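Side-chain contacts in Cow rumen GH26 endo-mannanase (Metagenome, PDB 6UEH), which hydrolyses internal beta-1,4-linkages of mannan-type polysaccharides such as galactomannan, as a GH26 endo-mannanase carrying an accessory CBM6-family domain: residues T30-M35 against A68-K73; L77-V82 against D86-V91; D346-E351 against H355-E360. All coordinates share one frame; numbering follows the deposited sequence.

Contact 1: T30-M35 against A68-K73; sequences TKIKGM and AQILDK
A chi1 of -55° places CG1 of Ile32 beside its backbone N, and a turn of -57° at chi2 brings CD1 round to the side where CG2 stands. CG2 and CD1 then straddle the methyl of Ala68, and CD1 alone goes on to Ile70. Ile32 CG2 is 3.6 Å from Ala68 CB and Ile32 CD1 is 3.7 Å from the same carbon. On Ile70, CG1 takes the place between the backbone N and the carbonyl carbon, with chi1 61°. CG2 is thereby directed at Ile32, and Ile32 CD1 rests 3.9 Å from Ile70 CG2. The extended outer arm of Ile70 reaches on to Thr30. Its CD1 lies 3.7 Å from Thr30 CG2, and the two side chains run past each other in opposite senses.

The contact belongs to the CBM6-family domain, a beta-sandwich. It joins the long loop between strands 10-13 and 42-44 to the end of strand 59-69 and the turn that follows. No hydrogen bond links the two segments, so they meet through methyl and methylene groups. Trp97 and Glu124, from two neighbouring strands, also touch both Ile32 and Ala68.

The turn after Ala68 is held from within by Gln69, whose CB is directed away from 30-35. Gln69 OE1 accepts a hydrogen bond from the backbone N of Asp72 at 2.9 Å, in the carbonyl plane and on a lone pair. Gln69 NE2 donates to Asp72 O at 3.1 Å, with that oxygen close to the plane of the amide. Bonds from both ends fix the rotation of this amide. Asp72 OD2 forms a salt bridge with Arg76.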
loop_
_atom_site.group_PDB
_atom_site.type_symbol
_atom_site.label_atom_id
_atom_site.label_comp_id
_atom_site.label_asym_id
_atom_site.label_seq_id
_atom_site.Cartn_x
_atom_site.Cartn_y
_atom_site.Cartn_z
ATOM N N THR A 30 -41.811 1.429 -11.280
ATOM C CA THR A 30 -41.335 1.754 -9.940
ATOM C C THR A 30 -40.696 3.137 -9.878
ATOM O O THR A 30 -39.650 3.384 -10.477
ATOM C CB THR A 30 -40.331 0.705 -9.433
ATOM O OG1 THR A 30 -40.976 -0.575 -9.370
ATOM C CG2 THR A 30 -39.828 1.076 -8.047
ATOM N N LYS A 31 -41.347 4.034 -9.145
ATOM C CA LYS A 31 -40.841 5.385 -8.938
ATOM C C LYS A 31 -39.659 5.394 -7.981
ATOM O O LYS A 31 -39.678 4.715 -6.954
ATOM C CB LYS A 31 -41.948 6.291 -8.390
ATOM C CG LYS A 31 -42.866 6.890 -9.441
ATOM C CD LYS A 31 -42.210 8.083 -10.115
ATOM C CE LYS A 31 -43.173 8.800 -11.050
ATOM N NZ LYS A 31 -42.544 10.006 -11.659
ATOM N N ILE A 32 -38.628 6.155 -8.326
ATOM C CA ILE A 32 -37.596 6.497 -7.361
ATOM C C ILE A 32 -38.206 7.518 -6.411
ATOM O O ILE A 32 -38.783 8.510 -6.854
ATOM C CB ILE A 32 -36.330 7.079 -8.029
ATOM C CG1 ILE A 32 -35.788 6.117 -9.092
ATOM C CG2 ILE A 32 -35.270 7.394 -6.981
ATOM C CD1 ILE A 32 -35.470 4.725 -8.560
ATOM N N LYS A 33 -38.099 7.270 -5.110
ATOM C CA LYS A 33 -38.731 8.149 -4.132
ATOM C C LYS A 33 -38.064 9.521 -4.103
ATOM O O LYS A 33 -36.881 9.658 -4.412
ATOM C CB LYS A 33 -38.703 7.509 -2.745
ATOM C CG LYS A 33 -39.523 6.229 -2.651
ATOM C CD LYS A 33 -39.441 5.610 -1.267
ATOM C CE LYS A 33 -40.223 4.310 -1.199
ATOM N NZ LYS A 33 -40.091 3.655 0.134
ATOM N N GLY A 34 -38.835 10.538 -3.738
ATOM C CA GLY A 34 -38.321 11.893 -3.691
ATOM C C GLY A 34 -38.593 12.657 -4.972
ATOM O O GLY A 34 -39.568 12.391 -5.673
ATOM N N MET A 35 -37.723 13.613 -5.278
ATOM C CA MET A 35 -37.900 14.465 -6.447
ATOM C C MET A 35 -36.616 14.582 -7.255
ATOM O O MET A 35 -35.578 14.986 -6.729
ATOM C CB MET A 35 -38.367 15.859 -6.020
ATOM C CG MET A 35 -38.495 16.848 -7.169
ATOM S SD MET A 35 -40.076 16.727 -8.027
ATOM C CE MET A 35 -39.971 18.137 -9.121
ATOM N N ALA A 68 -29.760 6.528 -7.900
ATOM C CA ALA A 68 -30.579 5.523 -7.251
ATOM C C ALA A 68 -30.194 4.173 -7.836
ATOM O O ALA A 68 -29.583 4.106 -8.901
ATOM C CB ALA A 68 -32.059 5.803 -7.449
ATOM N N GLN A 69 -30.543 3.101 -7.138
ATOM C CA GLN A 69 -30.196 1.759 -7.586
ATOM C C GLN A 69 -31.132 0.762 -6.919
ATOM O O GLN A 69 -30.994 0.476 -5.730
ATOM C CB GLN A 69 -28.730 1.450 -7.263
ATOM C CG GLN A 69 -28.169 0.215 -7.952
ATOM C CD GLN A 69 -28.579 -1.072 -7.264
ATOM O OE1 GLN A 69 -29.265 -1.909 -7.849
ATOM N NE2 GLN A 69 -28.160 -1.235 -6.013
ATOM N N ILE A 70 -32.089 0.243 -7.682
ATOM C CA ILE A 70 -33.146 -0.574 -7.098
ATOM C C ILE A 70 -33.213 -1.998 -7.649
ATOM O O ILE A 70 -34.162 -2.726 -7.366
ATOM C CB ILE A 70 -34.530 0.081 -7.300
ATOM C CG1 ILE A 70 -34.838 0.225 -8.793
ATOM C CG2 ILE A 70 -34.590 1.431 -6.604
ATOM C CD1 ILE A 70 -36.257 0.679 -9.082
ATOM N N LEU A 71 -32.215 -2.405 -8.426
ATOM C CA LEU A 71 -32.215 -3.763 -8.966
ATOM C C LEU A 71 -31.693 -4.781 -7.948
ATOM O O LEU A 71 -32.246 -5.874 -7.809
ATOM C CB LEU A 71 -31.385 -3.832 -10.249
ATOM C CG LEU A 71 -31.479 -5.166 -10.990
ATOM C CD1 LEU A 71 -32.923 -5.447 -11.382
ATOM C CD2 LEU A 71 -30.564 -5.186 -12.211
ATOM N N ASP A 72 -30.633 -4.415 -7.233
ATOM C CA ASP A 72 -30.000 -5.320 -6.277
ATOM C C ASP A 72 -30.040 -4.769 -4.854
ATOM O O ASP A 72 -29.478 -3.708 -4.578
ATOM C CB ASP A 72 -28.547 -5.594 -6.679
ATOM C CG ASP A 72 -28.432 -6.309 -8.014
ATOM O OD1 ASP A 72 -29.304 -7.148 -8.321
ATOM O OD2 ASP A 72 -27.466 -6.033 -8.755
ATOM N N LYS A 73 -30.700 -5.495 -3.955
ATOM C CA LYS A 73 -30.774 -5.107 -2.546
ATOM C C LYS A 73 -29.392 -5.071 -1.894
ATOM O O LYS A 73 -29.147 -4.282 -0.979
ATOM C CB LYS A 73 -31.674 -6.068 -1.762
ATOM C CG LYS A 73 -33.082 -6.237 -2.314
ATOM C CD LYS A 73 -33.936 -4.994 -2.115
ATOM C CE LYS A 73 -35.378 -5.267 -2.526
ATOM N NZ LYS A 73 -36.238 -4.053 -2.463
#

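Contact 2: L77-V82 against D86-V91; sequences LQTISV and DYQYTV
Ile80 puts its CG2 methyl between Tyr87 and Tyr89 on one face of an antiparallel beta hairpin, strands 76-82 and 85-94. The hairpin forms one side of a four-stranded sheet in the CBM6-family beta-sandwich. Ile80 CG2 lies 3.8 Å from Tyr87 CB. It approaches the Tyr89 ring obliquely, at CE1. Farther along the strand, Val82 CG2 comes to the edge of the Tyr87 ring, 4.1 Å from CE2. Towards the other end of the hairpin the bent chain of Gln78 crosses Val91, with Gln78 CG 3.6 Å from Val91 CG2. The Gln78 amide has its partner outside the hairpin: NE2 donates to Gly121 O. Phe100 and Phe102 of strand 97-107 pack against the face with Ile80 and Tyr89, and Tyr87 stacks with His105.

The other face carries Leu77, Thr79, Ser81, Asp86 and Gln88. Thr79 and Gln88 lie side by side and point the same way. Thr79 OG1 bonds to Ile119 O. Leu77 has CG anti to the backbone N at chi1 -176°, which carries CD1 across to Gln88 CB at 3.8 Å.

Two hydrogen-bonded pairs, Gln78 with Tyr89 and Ile80 with Tyr87, join the backbones. Asp86 OD1 forms a salt bridge with Lys117. That oxygen stands 2.9 Å from Ser81 OG, whose proton could instead go to Ile85 O.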
loop_
_atom_site.group_PDB
_atom_site.type_symbol
_atom_site.label_atom_id
_atom_site.label_comp_id
_atom_site.label_asym_id
_atom_site.label_seq_id
_atom_site.Cartn_x
_atom_site.Cartn_y
_atom_site.Cartn_z
ATOM N N LEU A 77 -22.346 -3.272 -8.680
ATOM C CA LEU A 77 -21.139 -2.657 -9.222
ATOM C C LEU A 77 -21.465 -1.648 -10.323
ATOM O O LEU A 77 -22.286 -1.912 -11.198
ATOM C CB LEU A 77 -20.192 -3.731 -9.767
ATOM C CG LEU A 77 -18.836 -3.231 -10.270
ATOM C CD1 LEU A 77 -17.976 -2.764 -9.105
ATOM C CD2 LEU A 77 -18.119 -4.302 -11.083
ATOM N N GLN A 78 -20.827 -0.485 -10.259
ATOM C CA GLN A 78 -20.963 0.519 -11.305
ATOM C C GLN A 78 -19.577 0.960 -11.755
ATOM O O GLN A 78 -18.592 0.756 -11.044
ATOM C CB GLN A 78 -21.776 1.719 -10.816
ATOM C CG GLN A 78 -23.183 1.373 -10.363
ATOM C CD GLN A 78 -24.026 0.782 -11.471
ATOM O OE1 GLN A 78 -23.946 1.206 -12.624
ATOM N NE2 GLN A 78 -24.840 -0.211 -11.126
ATOM N N THR A 79 -19.503 1.568 -12.933
ATOM C CA THR A 79 -18.219 1.966 -13.489
ATOM C C THR A 79 -18.234 3.390 -14.025
ATOM O O THR A 79 -18.986 3.710 -14.945
ATOM C CB THR A 79 -17.783 1.015 -14.618
ATOM O OG1 THR A 79 -17.564 -0.295 -14.081
ATOM C CG2 THR A 79 -16.499 1.511 -15.273
ATOM N N ILE A 80 -17.406 4.245 -13.435
ATOM C CA ILE A 80 -17.179 5.568 -13.996
ATOM C C ILE A 80 -15.877 5.515 -14.784
ATOM O O ILE A 80 -14.938 4.809 -14.412
ATOM C CB ILE A 80 -17.134 6.675 -12.911
ATOM C CG1 ILE A 80 -17.095 8.064 -13.563
ATOM C CG2 ILE A 80 -15.965 6.464 -11.949
ATOM C CD1 ILE A 80 -17.276 9.208 -12.588
ATOM N N SER A 81 -15.836 6.238 -15.896
ATOM C CA SER A 81 -14.711 6.145 -16.806
ATOM C C SER A 81 -14.282 7.517 -17.298
ATOM O O SER A 81 -15.114 8.336 -17.684
ATOM C CB SER A 81 -15.067 5.242 -17.989
ATOM O OG SER A 81 -13.996 5.146 -18.908
ATOM N N VAL A 82 -12.978 7.766 -17.263
ATOM C CA VAL A 82 -12.425 8.985 -17.831
ATOM C C VAL A 82 -11.598 8.614 -19.050
ATOM O O VAL A 82 -10.525 8.016 -18.927
ATOM C CB VAL A 82 -11.563 9.757 -16.824
ATOM C CG1 VAL A 82 -10.959 10.987 -17.486
ATOM C CG2 VAL A 82 -12.397 10.154 -15.615
ATOM N N ASP A 86 -11.035 3.049 -16.529
ATOM C CA ASP A 86 -12.226 2.705 -15.751
ATOM C C ASP A 86 -11.969 2.702 -14.246
ATOM O O ASP A 86 -10.904 2.283 -13.785
ATOM C CB ASP A 86 -12.762 1.328 -16.156
ATOM C CG ASP A 86 -13.273 1.287 -17.581
ATOM O OD1 ASP A 86 -13.455 2.360 -18.191
ATOM O OD2 ASP A 86 -13.501 0.168 -18.086
ATOM N N TYR A 87 -12.964 3.154 -13.487
ATOM C CA TYR A 87 -12.929 3.084 -12.032
ATOM C C TYR A 87 -14.219 2.447 -11.524
ATOM O O TYR A 87 -15.312 2.897 -11.871
ATOM C CB TYR A 87 -12.748 4.472 -11.424
ATOM C CG TYR A 87 -11.620 5.270 -12.038
ATOM C CD1 TYR A 87 -10.308 5.092 -11.618
ATOM C CD2 TYR A 87 -11.870 6.210 -13.032
ATOM C CE1 TYR A 87 -9.272 5.822 -12.175
ATOM C CE2 TYR A 87 -10.841 6.948 -13.594
ATOM C CZ TYR A 87 -9.543 6.750 -13.161
ATOM O OH TYR A 87 -8.514 7.478 -13.715
ATOM N N GLN A 88 -14.088 1.409 -10.704
ATOM C CA GLN A 88 -15.245 0.633 -10.256
ATOM C C GLN A 88 -15.731 1.024 -8.861
ATOM O O GLN A 88 -14.934 1.210 -7.939
ATOM C CB GLN A 88 -14.923 -0.866 -10.277
ATOM C CG GLN A 88 -14.823 -1.474 -11.670
ATOM C CD GLN A 88 -13.501 -1.179 -12.351
ATOM O OE1 GLN A 88 -12.476 -1.003 -11.692
ATOM N NE2 GLN A 88 -13.518 -1.125 -13.679
ATOM N N TYR A 89 -17.049 1.132 -8.718
ATOM C CA TYR A 89 -17.674 1.459 -7.439
ATOM C C TYR A 89 -18.918 0.608 -7.209
ATOM O O TYR A 89 -19.684 0.346 -8.139
ATOM C CB TYR A 89 -18.041 2.948 -7.381
ATOM C CG TYR A 89 -16.843 3.864 -7.347
ATOM C CD1 TYR A 89 -16.230 4.285 -8.521
ATOM C CD2 TYR A 89 -16.317 4.304 -6.139
ATOM C CE1 TYR A 89 -15.128 5.116 -8.495
ATOM C CE2 TYR A 89 -15.215 5.136 -6.101
ATOM C CZ TYR A 89 -14.625 5.539 -7.282
ATOM O OH TYR A 89 -13.526 6.365 -7.249
ATOM N N THR A 90 -19.118 0.178 -5.969
ATOM C CA THR A 90 -20.332 -0.540 -5.604
ATOM C C THR A 90 -21.378 0.425 -5.055
ATOM O O THR A 90 -21.196 1.007 -3.983
ATOM C CB THR A 90 -20.060 -1.632 -4.558
ATOM O OG1 THR A 90 -19.103 -2.564 -5.074
ATOM C CG2 THR A 90 -21.351 -2.367 -4.216
ATOM N N VAL A 91 -22.467 0.599 -5.796
ATOM C CA VAL A 91 -23.557 1.460 -5.356
ATOM C C VAL A 91 -24.598 0.635 -4.609
ATOM O O VAL A 91 -25.185 -0.290 -5.174
ATOM C CB VAL A 91 -24.224 2.192 -6.537
ATOM C CG1 VAL A 91 -25.448 2.968 -6.069
ATOM C CG2 VAL A 91 -23.228 3.121 -7.210
#

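Contact 3: D346-E351 against H355-E360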
loop_
_atom_site.group_PDB
_atom_site.type_symbol
_atom_site.label_atom_id
_atom_site.label_comp_id
_atom_site.label_asym_id
_atom_site.label_seq_id
_atom_site.Cartn_x
_atom_site.Cartn_y
_atom_site.Cartn_z
ATOM N N ASP A 346 2.921 -7.784 21.291
ATOM C CA ASP A 346 2.908 -7.882 22.746
ATOM C C ASP A 346 4.199 -8.492 23.281
ATOM O O ASP A 346 4.727 -8.041 24.295
ATOM C CB ASP A 346 1.707 -8.702 23.219
ATOM C CG ASP A 346 0.385 -7.993 22.985
ATOM O OD1 ASP A 346 0.405 -6.779 22.687
ATOM O OD2 ASP A 346 -0.672 -8.646 23.112
ATOM N N LYS A 347 4.701 -9.517 22.600
ATOM C CA LYS A 347 5.934 -10.179 23.020
ATOM C C LYS A 347 7.133 -9.236 22.985
ATOM O O LYS A 347 7.901 -9.169 23.944
ATOM C CB LYS A 347 6.214 -11.404 22.147
ATOM C CG LYS A 347 5.616 -12.700 22.674
ATOM C CD LYS A 347 6.261 -13.108 23.990
ATOM C CE LYS A 347 5.755 -14.465 24.467
ATOM N NZ LYS A 347 4.299 -14.456 24.789
ATOM N N LEU A 348 7.290 -8.506 21.884
ATOM C CA LEU A 348 8.440 -7.618 21.720
ATOM C C LEU A 348 8.384 -6.410 22.652
ATOM O O LEU A 348 9.402 -6.022 23.228
ATOM C CB LEU A 348 8.554 -7.141 20.268
ATOM C CG LEU A 348 8.959 -8.177 19.212
ATOM C CD1 LEU A 348 9.324 -7.493 17.901
ATOM C CD2 LEU A 348 10.111 -9.047 19.704
ATOM N N THR A 349 7.201 -5.819 22.805
ATOM C CA THR A 349 7.074 -4.595 23.593
ATOM C C THR A 349 7.011 -4.863 25.094
ATOM O O THR A 349 7.562 -4.100 25.884
ATOM C CB THR A 349 5.824 -3.775 23.188
ATOM O OG1 THR A 349 4.636 -4.549 23.404
ATOM C CG2 THR A 349 5.907 -3.358 21.725
ATOM N N ASN A 350 6.346 -5.941 25.491
ATOM C CA ASN A 350 6.175 -6.226 26.911
ATOM C C ASN A 350 7.261 -7.136 27.476
ATOM O O ASN A 350 7.974 -6.755 28.403
ATOM C CB ASN A 350 4.798 -6.843 27.166
ATOM C CG ASN A 350 3.667 -5.879 26.867
ATOM O OD1 ASN A 350 3.748 -4.695 27.188
ATOM N ND2 ASN A 350 2.606 -6.381 26.244
ATOM N N GLU A 351 7.387 -8.334 26.917
ATOM C CA GLU A 351 8.327 -9.316 27.444
ATOM C C GLU A 351 9.781 -8.931 27.168
ATOM O O GLU A 351 10.654 -9.143 28.010
ATOM C CB GLU A 351 8.026 -10.701 26.864
ATOM C CG GLU A 351 8.926 -11.805 27.392
ATOM C CD GLU A 351 8.267 -13.169 27.333
ATOM O OE1 GLU A 351 7.262 -13.373 28.049
ATOM O OE2 GLU A 351 8.749 -14.034 26.570
ATOM N N HIS A 355 10.952 -0.846 22.392
ATOM C CA HIS A 355 10.066 0.282 22.124
ATOM C C HIS A 355 10.626 1.216 21.057
ATOM O O HIS A 355 10.123 2.323 20.865
ATOM C CB HIS A 355 9.805 1.062 23.415
ATOM C CG HIS A 355 9.346 0.203 24.552
ATOM N ND1 HIS A 355 8.081 -0.338 24.612
ATOM C CD2 HIS A 355 9.989 -0.220 25.667
ATOM C CE1 HIS A 355 7.960 -1.052 25.717
ATOM N NE2 HIS A 355 9.106 -0.998 26.375
ATOM N N ASN A 356 11.661 0.758 20.361
ATOM C CA ASN A 356 12.328 1.560 19.342
ATOM C C ASN A 356 11.793 1.281 17.943
ATOM O O ASN A 356 12.422 1.639 16.949
ATOM C CB ASN A 356 13.835 1.301 19.373
ATOM C CG ASN A 356 14.178 -0.159 19.120
ATOM O OD1 ASN A 356 13.437 -1.058 19.519
ATOM N ND2 ASN A 356 15.301 -0.398 18.452
ATOM N N LEU A 357 10.630 0.645 17.871
ATOM C CA LEU A 357 10.105 0.157 16.604
ATOM C C LEU A 357 8.926 0.973 16.094
ATOM O O LEU A 357 8.038 1.352 16.858
ATOM C CB LEU A 357 9.683 -1.306 16.738
ATOM C CG LEU A 357 10.723 -2.260 17.326
ATOM C CD1 LEU A 357 10.142 -3.662 17.466
ATOM C CD2 LEU A 357 11.986 -2.273 16.470
ATOM N N ILE A 358 8.937 1.241 14.793
ATOM C CA ILE A 358 7.783 1.801 14.106
ATOM C C ILE A 358 7.120 0.670 13.332
ATOM O O ILE A 358 7.644 0.210 12.319
ATOM C CB ILE A 358 8.173 2.950 13.157
ATOM C CG1 ILE A 358 8.855 4.074 13.944
ATOM C CG2 ILE A 358 6.948 3.478 12.422
ATOM C CD1 ILE A 358 9.243 5.266 13.099
ATOM N N TRP A 359 5.976 0.211 13.826
ATOM C CA TRP A 359 5.348 -0.993 13.296
ATOM C C TRP A 359 4.614 -0.731 11.983
ATOM O O TRP A 359 3.576 -0.067 11.959
ATOM C CB TRP A 359 4.386 -1.581 14.332
ATOM C CG TRP A 359 5.073 -2.055 15.579
ATOM C CD1 TRP A 359 5.495 -1.290 16.630
ATOM C CD2 TRP A 359 5.419 -3.406 15.902
ATOM N NE1 TRP A 359 6.082 -2.083 17.587
ATOM C CE2 TRP A 359 6.048 -3.387 17.164
ATOM C CE3 TRP A 359 5.257 -4.631 15.247
ATOM C CZ2 TRP A 359 6.514 -4.543 17.783
ATOM C CZ3 TRP A 359 5.722 -5.778 15.863
ATOM C CH2 TRP A 359 6.343 -5.726 17.118
ATOM N N GLU A 360 5.160 -1.261 10.893
ATOM C CA GLU A 360 4.536 -1.126 9.582
ATOM C C GLU A 360 3.900 -2.438 9.150
ATOM O O GLU A 360 4.571 -3.469 9.061
ATOM C CB GLU A 360 5.552 -0.672 8.531
ATOM C CG GLU A 360 4.951 -0.503 7.142
ATOM C CD GLU A 360 5.909 0.137 6.156
ATOM O OE1 GLU A 360 7.135 -0.047 6.306
ATOM O OE2 GLU A 360 5.435 0.830 5.233
#
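Leu348 is the first residue of helix segment 346-351 to meet strand 357-360. Its CG is anti to the carbonyl carbon, with chi1 -70°, and the chain beyond is extended. CD1 therefore reaches across to two strand residues. It lies 3.6 Å from Trp359 CH2, approaching the indole obliquely at the far corner of its six-membered ring. The same methyl is 3.9 Å from Leu357 CD1, where the two leucine side chains cross at about a right angle. Phe308 of strand 306-309 touches both leucines, and Ile289 and Leu296 of helix 280-301 also pack on Leu348.

Thr349 follows and divides its side chain between two tasks. OG1 bonds back to Tyr345 O, one turn earlier in the helix. CG2 comes obliquely to the indole, 4.2 Å from Trp359 CZ2. The carbonyl of Thr349 meets the imidazole of His355, with O 3.1 Å from CE1. The approach to the ring is oblique, and His355 NE2 is poorly angled for a hydrogen bond to this oxygen. The ring nitrogens have other partners: NE2 bonds to Asp353 OD1 and ND1 to Asp147 OD2.

The helix and strand run nearly antiparallel, at 162°, and a short loop joins them. This is the return from helix to next strand in the beta/alpha barrel of the GH26 domain. A leucine in place of His355 would probably leave the carboxylates of Asp353 and Asp147 without their imidazole mate, and so loosen this loop.

The chemistry is thus split in two. The leucine methyls and the Trp359 carbons CH2 and CZ2 meet as buried, apolar groups. At the loop, the two aspartates probably favour a protonated imidazole, which would make the C-H at CE1 more positive towards Thr349 O.

How the contacts relate
Contacts 1 and 2 share the CBM6-family domain, and their centres are 19 Å apart. They touch where Gln69 NE2 of contact 1 lies 3.2 Å from Val91 O of contact 2, a probable hydrogen bond though a weak one. Strands 59-69 and 76-82 follow each other in the chain, so the turn in contact 1 leads into the hairpin. The calcium ion is also in this domain, about 11 Å from the Ile32 side chain. Contact 3 lies in the GH26 barrel. Its nearest atoms are about 23 Å from contact 2 and about 35 Å from contact 1. Contacts 2 and 3 lie on opposite sides of the chain's centre.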